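Local coordinates for macrolide export ATP-binding/permease protein macB (Actinobacillus actinomycetemcomitans, PDB 3FTJ) that probably exports macrolides as a non-canonical ABC transporter in a tripartite efflux system, the piece here being its periplasmic region, at residues N210-T213 against I214-I218. Numbering follows the deposited sequence.
Sequences NSDT and IKQTI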
# COMPACT_ATOMS: atom_id res chain seq x y z
N ASN A 210 2.68 -4.35 -13.08
CA ASN A 210 2.74 -3.05 -13.72
C ASN A 210 1.97 -3.07 -15.03
O ASN A 210 1.29 -4.05 -15.35
CB ASN A 210 4.19 -2.62 -13.95
CG ASN A 210 5.00 -3.68 -14.66
OD1 ASN A 210 4.46 -4.53 -15.37
ND2 ASN A 210 6.31 -3.65 -14.47
N SER A 211 2.07 -1.98 -15.79
CA SER A 211 1.42 -1.89 -17.10
C SER A 211 1.77 -3.10 -17.97
O SER A 211 0.89 -3.73 -18.55
CB SER A 211 1.82 -0.60 -17.80
OG SER A 211 1.04 -0.40 -18.96
N ASP A 212 3.06 -3.41 -18.06
CA ASP A 212 3.51 -4.54 -18.86
C ASP A 212 2.83 -5.86 -18.47
O ASP A 212 2.48 -6.66 -19.33
CB ASP A 212 5.03 -4.70 -18.79
CG ASP A 212 5.54 -5.81 -19.68
OD1 ASP A 212 5.39 -5.69 -20.92
OD2 ASP A 212 6.09 -6.80 -19.15
N THR A 213 2.66 -6.08 -17.17
CA THR A 213 1.99 -7.28 -16.67
C THR A 213 0.53 -7.35 -17.13
O THR A 213 0.09 -8.39 -17.62
CB THR A 213 2.00 -7.35 -15.13
OG1 THR A 213 3.33 -7.65 -14.68
CG2 THR A 213 1.05 -8.44 -14.64
N ILE A 214 -0.20 -6.25 -16.98
CA ILE A 214 -1.58 -6.20 -17.45
C ILE A 214 -1.66 -6.55 -18.93
O ILE A 214 -2.43 -7.41 -19.34
CB ILE A 214 -2.22 -4.82 -17.22
CG1 ILE A 214 -2.33 -4.51 -15.72
CG2 ILE A 214 -3.59 -4.74 -17.88
CD1 ILE A 214 -2.87 -3.12 -15.44
N LYS A 215 -0.86 -5.87 -19.74
CA LYS A 215 -0.84 -6.13 -21.18
C LYS A 215 -0.54 -7.59 -21.48
O LYS A 215 -1.19 -8.22 -22.31
CB LYS A 215 0.17 -5.23 -21.88
CG LYS A 215 0.14 -5.38 -23.39
CD LYS A 215 1.30 -4.66 -24.06
CE LYS A 215 2.62 -5.35 -23.74
NZ LYS A 215 3.61 -5.21 -24.85
N GLN A 216 0.47 -8.13 -20.80
CA GLN A 216 0.89 -9.50 -21.04
C GLN A 216 -0.22 -10.48 -20.66
O GLN A 216 -0.38 -11.53 -21.28
CB GLN A 216 2.18 -9.81 -20.29
CG GLN A 216 2.87 -11.08 -20.75
CD GLN A 216 4.16 -11.34 -20.00
OE1 GLN A 216 4.92 -10.42 -19.70
NE2 GLN A 216 4.41 -12.61 -19.69
N THR A 217 -1.00 -10.11 -19.65
CA THR A 217 -2.13 -10.93 -19.25
C THR A 217 -3.23 -10.90 -20.32
O THR A 217 -3.81 -11.94 -20.64
CB THR A 217 -2.73 -10.45 -17.91
OG1 THR A 217 -1.78 -10.66 -16.86
CG2 THR A 217 -4.00 -11.22 -17.60
N ILE A 218 -3.51 -9.73 -20.86
CA ILE A 218 -4.57 -9.60 -21.85
C ILE A 218 -4.21 -10.33 -23.15
O ILE A 218 -5.06 -10.97 -23.76
CB ILE A 218 -4.91 -8.12 -22.16
CG1 ILE A 218 -5.26 -7.39 -20.86
CG2 ILE A 218 -6.07 -8.04 -23.13
CD1 ILE A 218 -5.83 -6.01 -21.07
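Two donors of Thr217 converge on the carbonyl oxygen of Thr213. The helical bond comes from Thr217 N, 2.9 Å from Thr213 O, and Thr217 OG1 joins it at 3.0 Å from the same Thr213 O, on the other face of the carbonyl plane. The hydroxyl sits well above that plane, 39° out of it. What puts it there is chi1 of -66°, which sets OG1 opposite the carbonyl carbon of its own residue and turns it back down the helix toward the preceding turn.

One turn earlier the helix begins. Asn210 folds its amide over the first turn, and OD1 accepts from Thr213 N at 3.0 Å, satisfying a backbone N-H that has no helical carbonyl before it to pair with. The other end of the Asn210 side-chain amide, ND2, is hydrogen-bonded to Glu190 of helix 186-201, so both ends of this buried group are held and its rotation is fixed. The backbone oxygen of Asn210 takes Ile214 N at 3.1 Å, and Ser211 O takes Lys215 N in a nearly straight bond. Thr213 OG1 is hydrogen-bonded to Ile208 O, tying the first turn to the end of strand 206-209.

On the flank, Asp212 lies near two later side chains without bonding either. Its OD1 is 4.3 Å from Lys215 NZ, beyond a salt bridge but probably a mild electrostatic attraction; Lys215 also has a long, weak ion pair with Glu219. The carboxylate and the Gln216 amide are turned 65° apart, and Asp212 OD2 and Gln216 OE1, 3.8 Å from each other, are two oxygens that merely pass close by with no bond between them.

This is a classic asparagine N-cap, here starting the helix 211-219 that follows strand 206-209 in the MacB periplasmic region.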